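Putative capsid protein of prophage (Escherichia coli CFT073, PDB 3BQW) is of unknown function but probably serves as a major capsid subunit from which the shell of the phage head is assembled. Local coordinates at residues 30-35 with 138-143; 130-135 with 331-336; 234-239 with 285-290. One frame throughout, in Å; residues are numbered along the deposited sequence.

The three contacts run across the body of the chain, contact 1 in the middle, its centre about 5 Å from the centre of the chain. Contacts 1 and 2 share the long helix 113-146, with centres about 13 Å apart. They meet where Leu139 CD1 lies 4.0 Å from Gln336 OE1. On the other flank, contact 3 is also centred about 13 Å from contact 1. The end of helix 30-35 reaches the 285-290 loop there, with Phe35 CE1 3.6 Å from Asn286 O and Leu34 CD2 3.9 Å from Thr287 CG2. Contacts 2 and 3 do not touch, their centres being about 24 Å and their nearest atoms about 11 Å apart.

Contact 1 (30-35 with 138-143); sequences LFTTLF and WLAVNA
Phe31 and Val141 form the heart of the crossing between helix 30-35 and helix 113-146. The methyl CG2 of Val141 sits over one face of the Phe31 ring, 3.7 Å from the centroid, in a CH-pi contact. It is displaced toward the root of the ring, so that its nearest atom is Phe31 CG at 3.5 Å. Beside this pair, the beta carbons of Phe31 and Ala140 pack at 4.1 Å, and the small alanine lets the backbones come close, with the CA atoms of Phe31 and Ala140 6.2 Å apart. Ala140 CB also rests against the hydroxyl oxygen of Thr32.

Phe31 is turned with CG beside its backbone N (chi1 -80°), which swings the ring so that one face, near CG, is turned to Val141 while its far end leans away from the helix. Val141 points CG1 anti to its N and thereby gives CG2 to the ring. A polar link from Glu137, one turn before Val141, holds the two helices at the same place: its carboxylate receives the Phe31 N-H on OE2 and is hydrogen-bonded through OE1 to Thr32 OG1. A carboxylate bonded at the N-terminal turn of helix 30-35 would probably also be favoured by the helix end.

The axes of segments 30-35 and 138-143 approach to 8.6 Å, with 66° between them. Farther out, the Phe31 ring meets Tyr262 of strand 257-267 edge-to-face and touches Ile208, while Phe35 packs on Val206 and Ile208; helix 30-35 is thus wedged between the long helix and the sheet containing strands 206-209 and 257-267.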
# COMPACT_ATOMS: atom_id res chain seq x y z
N LEU A 30 -6.06 0.95 0.17
CA LEU A 30 -7.01 -0.16 0.19
C LEU A 30 -6.42 -1.58 0.35
O LEU A 30 -6.87 -2.32 1.19
CB LEU A 30 -7.88 -0.12 -1.07
CG LEU A 30 -9.03 -1.15 -1.14
CD1 LEU A 30 -10.06 -0.86 -0.13
CD2 LEU A 30 -9.60 -1.24 -2.57
N PHE A 31 -5.47 -1.96 -0.50
CA PHE A 31 -4.89 -3.31 -0.44
C PHE A 31 -4.19 -3.55 0.89
O PHE A 31 -4.36 -4.61 1.50
CB PHE A 31 -3.96 -3.57 -1.62
CG PHE A 31 -4.68 -3.92 -2.89
CD1 PHE A 31 -5.44 -2.97 -3.58
CD2 PHE A 31 -4.65 -5.22 -3.38
CE1 PHE A 31 -6.11 -3.30 -4.78
CE2 PHE A 31 -5.33 -5.56 -4.58
CZ PHE A 31 -6.05 -4.59 -5.27
N THR A 32 -3.48 -2.53 1.37
CA THR A 32 -2.88 -2.58 2.68
C THR A 32 -3.94 -2.83 3.76
O THR A 32 -3.79 -3.74 4.62
CB THR A 32 -2.12 -1.32 2.98
OG1 THR A 32 -1.12 -1.12 1.96
CG2 THR A 32 -1.47 -1.42 4.37
N THR A 33 -5.02 -2.07 3.70
CA THR A 33 -6.07 -2.18 4.67
C THR A 33 -6.82 -3.52 4.63
O THR A 33 -7.17 -4.07 5.66
CB THR A 33 -7.05 -1.01 4.50
OG1 THR A 33 -6.32 0.22 4.68
CG2 THR A 33 -8.19 -1.09 5.54
N LEU A 34 -7.12 -4.03 3.44
CA LEU A 34 -7.89 -5.26 3.34
C LEU A 34 -7.03 -6.47 3.65
O LEU A 34 -7.46 -7.38 4.37
CB LEU A 34 -8.48 -5.41 1.93
CG LEU A 34 -9.63 -4.47 1.58
CD1 LEU A 34 -9.97 -4.58 0.11
CD2 LEU A 34 -10.83 -4.78 2.44
N PHE A 35 -5.81 -6.49 3.11
CA PHE A 35 -5.05 -7.72 3.01
C PHE A 35 -3.74 -7.74 3.80
O PHE A 35 -3.14 -8.80 3.97
CB PHE A 35 -4.80 -8.04 1.50
CG PHE A 35 -6.06 -8.15 0.69
CD1 PHE A 35 -7.07 -9.05 1.06
CD2 PHE A 35 -6.23 -7.40 -0.46
CE1 PHE A 35 -8.24 -9.16 0.33
CE2 PHE A 35 -7.40 -7.51 -1.21
CZ PHE A 35 -8.41 -8.39 -0.82
N TRP A 138 1.99 -0.10 -3.23
CA TRP A 138 2.57 -0.57 -4.47
C TRP A 138 3.09 -1.99 -4.28
O TRP A 138 2.79 -2.87 -5.07
CB TRP A 138 3.71 0.37 -4.90
CG TRP A 138 4.40 -0.03 -6.14
CD1 TRP A 138 3.89 -0.00 -7.41
CD2 TRP A 138 5.75 -0.51 -6.26
NE1 TRP A 138 4.82 -0.45 -8.30
CE2 TRP A 138 5.98 -0.77 -7.62
CE3 TRP A 138 6.78 -0.77 -5.34
CZ2 TRP A 138 7.21 -1.25 -8.10
CZ3 TRP A 138 8.00 -1.23 -5.80
CH2 TRP A 138 8.21 -1.49 -7.18
N LEU A 139 3.85 -2.21 -3.21
CA LEU A 139 4.33 -3.52 -2.87
C LEU A 139 3.17 -4.49 -2.62
O LEU A 139 3.22 -5.60 -3.06
CB LEU A 139 5.26 -3.45 -1.65
CG LEU A 139 6.65 -2.87 -1.89
CD1 LEU A 139 7.40 -2.67 -0.56
CD2 LEU A 139 7.44 -3.72 -2.84
N ALA A 140 2.13 -4.05 -1.91
CA ALA A 140 0.94 -4.88 -1.62
C ALA A 140 0.18 -5.34 -2.89
O ALA A 140 -0.12 -6.53 -3.06
CB ALA A 140 -0.01 -4.12 -0.67
N VAL A 141 -0.10 -4.39 -3.77
CA VAL A 141 -0.81 -4.68 -4.98
C VAL A 141 0.03 -5.59 -5.89
O VAL A 141 -0.49 -6.52 -6.47
CB VAL A 141 -1.23 -3.41 -5.76
CG1 VAL A 141 -1.91 -3.82 -7.09
CG2 VAL A 141 -2.17 -2.54 -4.92
N ASN A 142 1.31 -5.31 -6.00
CA ASN A 142 2.19 -6.20 -6.76
C ASN A 142 2.24 -7.63 -6.22
O ASN A 142 2.22 -8.58 -6.98
CB ASN A 142 3.59 -5.59 -6.85
CG ASN A 142 3.66 -4.35 -7.75
OD1 ASN A 142 2.65 -3.87 -8.24
ND2 ASN A 142 4.85 -3.82 -7.94
N ALA A 143 2.30 -7.78 -4.91
CA ALA A 143 2.32 -9.11 -4.31
C ALA A 143 1.05 -9.89 -4.65
O ALA A 143 1.11 -11.01 -5.10
CB ALA A 143 2.51 -9.01 -2.80

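Contact 2 (130-135 with 331-336); sequences NAIKAR and THSAPQ
Ile132 projects from helix 113-146 onto the flank of strand 327-338, meeting Thr331, Ser333 and Pro335. Helix 113-146 packed on strand 327-338 is consistent with the spine helix and long beta-sheet of the P-domain in the HK97-like fold, as expected for this phage coat family.

The three strand residues all send their beta carbons toward the helix, whereas His332 and Ala334 between them face the other way, so the strand offers every second side chain to one isoleucine. Its two branches divide the work. With CG1 beside the backbone N (chi1 -67°), the longer branch carries CD1 toward Thr331; the two side chains cross at a slant, and CD1 of Ile132 touches the methyl CG2 of Thr331 at 3.9 Å. The CG2 branch, anti to the backbone N, heads along the strand in the opposite sense and meets Pro335 CG, 4.0 Å from Ile132 CG2. Ser333 lies between the branches: its CB is 3.8 Å from Ile132 CG2 and 3.9 Å from Ile132 CD1.

No hydrogen bond joins the two segments, and the hydroxyls on the strand side are engaged by other partners. Thr331 OG1 is bonded to Gln128 OE1, one turn earlier on the same helix, which leaves its methyl to face Ile132. Alongside, the strand is joined to its neighbours by backbone hydrogen bonds of Gln336 with Ala294 and His332 with Tyr314; Pro335 also packs on Val136, a turn further along the helix, and on Val293 and Tyr295 of strand 292-295. The buried Ser333 OG is held by the carbonyl oxygen of Met312, yet still lies 3.6 Å from the methyl Ile132 CG2.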
# COMPACT_ATOMS: atom_id res chain seq x y z
N ASN A 130 2.75 9.67 3.66
CA ASN A 130 1.98 9.35 2.48
C ASN A 130 2.86 8.60 1.49
O ASN A 130 2.37 7.71 0.82
CB ASN A 130 1.45 10.61 1.76
CG ASN A 130 0.27 11.28 2.46
OD1 ASN A 130 -0.08 12.41 2.11
ND2 ASN A 130 -0.35 10.62 3.44
N ALA A 131 4.11 9.01 1.34
CA ALA A 131 5.01 8.40 0.39
C ALA A 131 5.43 6.99 0.82
O ALA A 131 5.61 6.11 -0.02
CB ALA A 131 6.23 9.26 0.19
N ILE A 132 5.63 6.80 2.13
CA ILE A 132 5.97 5.50 2.67
C ILE A 132 4.77 4.57 2.50
O ILE A 132 4.96 3.42 2.14
CB ILE A 132 6.42 5.59 4.17
CG1 ILE A 132 7.77 6.34 4.28
CG2 ILE A 132 6.58 4.20 4.80
CD1 ILE A 132 7.96 7.11 5.65
N LYS A 133 3.55 5.06 2.77
CA LYS A 133 2.35 4.24 2.65
C LYS A 133 2.03 3.87 1.19
O LYS A 133 1.48 2.81 0.92
CB LYS A 133 1.15 4.90 3.31
CG LYS A 133 1.21 4.86 4.81
CD LYS A 133 -0.06 5.20 5.47
CE LYS A 133 0.08 5.11 7.02
NZ LYS A 133 -1.08 5.79 7.69
N ALA A 134 2.38 4.78 0.28
CA ALA A 134 2.27 4.59 -1.15
C ALA A 134 3.21 3.50 -1.66
O ALA A 134 2.81 2.65 -2.44
CB ALA A 134 2.56 5.91 -1.87
N ARG A 135 4.46 3.51 -1.20
CA ARG A 135 5.39 2.41 -1.51
C ARG A 135 4.86 1.09 -0.98
O ARG A 135 4.92 0.08 -1.66
CB ARG A 135 6.79 2.69 -0.96
CG ARG A 135 7.77 1.46 -1.00
CD ARG A 135 8.47 1.37 -2.29
NE ARG A 135 9.16 2.63 -2.50
CZ ARG A 135 9.59 3.10 -3.67
NH1 ARG A 135 9.43 2.39 -4.81
NH2 ARG A 135 10.19 4.30 -3.68
N THR A 331 11.80 11.24 7.55
CA THR A 331 11.15 10.11 8.21
C THR A 331 11.73 8.77 7.70
O THR A 331 11.63 8.45 6.51
CB THR A 331 9.63 10.14 7.99
OG1 THR A 331 9.14 11.45 8.32
CG2 THR A 331 8.93 9.08 8.87
N HIS A 332 12.33 8.02 8.62
CA HIS A 332 12.85 6.68 8.38
C HIS A 332 11.76 5.62 8.52
O HIS A 332 10.93 5.69 9.42
CB HIS A 332 13.97 6.36 9.38
CG HIS A 332 15.21 7.15 9.16
ND1 HIS A 332 15.25 8.52 9.23
CD2 HIS A 332 16.47 6.76 8.84
CE1 HIS A 332 16.48 8.94 8.99
NE2 HIS A 332 17.23 7.89 8.73
N SER A 333 11.78 4.65 7.62
CA SER A 333 10.88 3.47 7.67
C SER A 333 11.41 2.33 6.78
O SER A 333 12.00 2.59 5.73
CB SER A 333 9.47 3.85 7.20
OG SER A 333 8.52 2.87 7.57
N ALA A 334 11.16 1.09 7.19
CA ALA A 334 11.61 -0.10 6.44
C ALA A 334 10.50 -1.13 6.38
O ALA A 334 10.63 -2.22 6.91
CB ALA A 334 12.90 -0.71 7.08
N PRO A 335 9.39 -0.80 5.70
CA PRO A 335 8.22 -1.66 5.58
C PRO A 335 8.30 -2.69 4.47
O PRO A 335 8.91 -2.45 3.41
CB PRO A 335 7.11 -0.66 5.26
CG PRO A 335 7.80 0.39 4.45
CD PRO A 335 9.19 0.50 5.01
N GLN A 336 7.67 -3.84 4.73
CA GLN A 336 7.50 -4.90 3.74
C GLN A 336 6.18 -5.64 4.02
O GLN A 336 6.02 -6.19 5.11
CB GLN A 336 8.64 -5.92 3.86
CG GLN A 336 8.53 -7.11 2.90
CD GLN A 336 8.42 -6.69 1.45
OE1 GLN A 336 9.21 -5.86 0.98
NE2 GLN A 336 7.44 -7.25 0.72

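Contact 3 (234-239 with 285-290); sequences ESAAEL and GNTNNK
Thr287 meets the first turn of helix 236-241 with both of its branches. Van der Waals contact is slight: the methyl CG2 of Thr287 packs at 4.1 Å on Ala237 CB, and Thr287 OG1 lies 3.9 Å from Ala236 CB. The 62° chi1 sets OG1 between the backbone N and the carbonyl carbon and turns CG2 beside the N, so that each branch meets one of two successive alanines. Val206 of strand 206-209 touches both Ala237 and Thr287.

The polar link across the contact runs through water. One water molecule accepts the N-H of Ala237 at 2.8 Å and is hydrogen-bonded to Thr287 OG1 at 3.2 Å, tying the loop to the start of the helix, where amides have no earlier carbonyl within the helix to bind.

Within each segment, side chains and backbone fix the shape. Ser235 occupies the N-cap, its OG accepting from Glu238 N at 3.0 Å, and that hydroxyl is also bonded to Tyr253 OH. On the loop side Asn286 OD1 takes the N-H of Asn288 on an in-plane lone pair, at 3.0 Å between N and OD1. Asn289 N closes the turn on Asn286 O. The Thr287 N-H is taken by Asn205 OD1, which secures the residue that makes the contact.

Helix 236-241 thus begins with a serine N-cap, and facing it is an Asx turn nested in a type I beta turn, part of the loop that leads from strand 281-285 into strand 292-295.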
# COMPACT_ATOMS: atom_id res chain seq x y z
N GLU A 234 -21.84 -3.03 6.20
CA GLU A 234 -22.35 -4.35 6.54
C GLU A 234 -21.25 -5.41 6.44
O GLU A 234 -21.45 -6.56 6.86
CB GLU A 234 -23.52 -4.69 5.60
CG GLU A 234 -24.56 -5.67 6.15
CD GLU A 234 -25.91 -5.01 6.49
OE1 GLU A 234 -25.92 -3.99 7.22
OE2 GLU A 234 -26.95 -5.52 6.02
N SER A 235 -20.09 -5.02 5.88
CA SER A 235 -18.96 -5.92 5.67
C SER A 235 -17.63 -5.23 5.96
O SER A 235 -17.55 -4.00 5.93
CB SER A 235 -18.97 -6.45 4.23
OG SER A 235 -18.62 -5.45 3.26
N ALA A 236 -16.60 -6.02 6.25
CA ALA A 236 -15.22 -5.51 6.32
C ALA A 236 -14.81 -4.79 5.03
O ALA A 236 -14.12 -3.77 5.08
CB ALA A 236 -14.25 -6.65 6.60
N ALA A 237 -15.21 -5.34 3.87
CA ALA A 237 -14.91 -4.72 2.56
C ALA A 237 -15.45 -3.29 2.52
O ALA A 237 -14.76 -2.36 2.17
CB ALA A 237 -15.53 -5.56 1.42
N GLU A 238 -16.70 -3.15 2.93
CA GLU A 238 -17.40 -1.87 2.92
C GLU A 238 -16.84 -0.86 3.93
O GLU A 238 -16.63 0.31 3.62
CB GLU A 238 -18.88 -2.13 3.20
CG GLU A 238 -19.74 -1.05 2.77
CD GLU A 238 -21.21 -1.38 2.92
OE1 GLU A 238 -21.61 -2.57 3.06
OE2 GLU A 238 -21.96 -0.38 2.92
N LEU A 239 -16.62 -1.31 5.15
CA LEU A 239 -15.92 -0.53 6.15
C LEU A 239 -14.55 0.01 5.68
O LEU A 239 -14.21 1.17 5.91
CB LEU A 239 -15.69 -1.38 7.40
CG LEU A 239 -16.47 -1.12 8.68
CD1 LEU A 239 -18.00 -1.13 8.49
CD2 LEU A 239 -16.00 -2.18 9.69
N GLY A 285 -10.53 -11.70 -3.90
CA GLY A 285 -9.91 -12.09 -2.64
C GLY A 285 -10.91 -12.28 -1.53
O GLY A 285 -12.13 -12.18 -1.74
N ASN A 286 -10.39 -12.54 -0.34
CA ASN A 286 -11.21 -12.77 0.87
C ASN A 286 -10.68 -11.84 1.95
O ASN A 286 -9.50 -11.88 2.30
CB ASN A 286 -11.17 -14.26 1.29
CG ASN A 286 -12.26 -14.62 2.32
OD1 ASN A 286 -12.26 -14.12 3.44
ND2 ASN A 286 -13.20 -15.46 1.91
N THR A 287 -11.54 -10.98 2.46
CA THR A 287 -11.17 -10.01 3.47
C THR A 287 -10.76 -10.63 4.83
O THR A 287 -10.27 -9.93 5.69
CB THR A 287 -12.31 -8.99 3.70
OG1 THR A 287 -13.49 -9.66 4.18
CG2 THR A 287 -12.60 -8.21 2.42
N ASN A 288 -10.99 -11.92 5.03
CA ASN A 288 -10.45 -12.65 6.18
C ASN A 288 -8.98 -13.05 6.01
O ASN A 288 -8.36 -13.51 6.96
CB ASN A 288 -11.29 -13.91 6.42
CG ASN A 288 -12.76 -13.61 6.65
OD1 ASN A 288 -13.62 -13.93 5.81
ND2 ASN A 288 -13.06 -12.99 7.80
N ASN A 289 -8.43 -12.93 4.80
CA ASN A 289 -7.06 -13.37 4.47
C ASN A 289 -6.10 -12.20 4.77
O ASN A 289 -5.63 -11.47 3.86
CB ASN A 289 -7.00 -13.82 3.00
CG ASN A 289 -5.66 -14.43 2.60
OD1 ASN A 289 -4.96 -15.07 3.40
ND2 ASN A 289 -5.30 -14.26 1.34
N LYS A 290 -5.86 -11.97 6.05
CA LYS A 290 -5.14 -10.76 6.48
C LYS A 290 -3.74 -11.09 6.92
O LYS A 290 -3.57 -11.82 7.87
CB LYS A 290 -5.82 -10.07 7.67
CG LYS A 290 -7.25 -9.64 7.43
CD LYS A 290 -7.94 -9.69 8.77
CE LYS A 290 -9.26 -9.03 8.75
NZ LYS A 290 -10.09 -9.58 9.85
O HOH W 1 -16.11 -7.94 3.64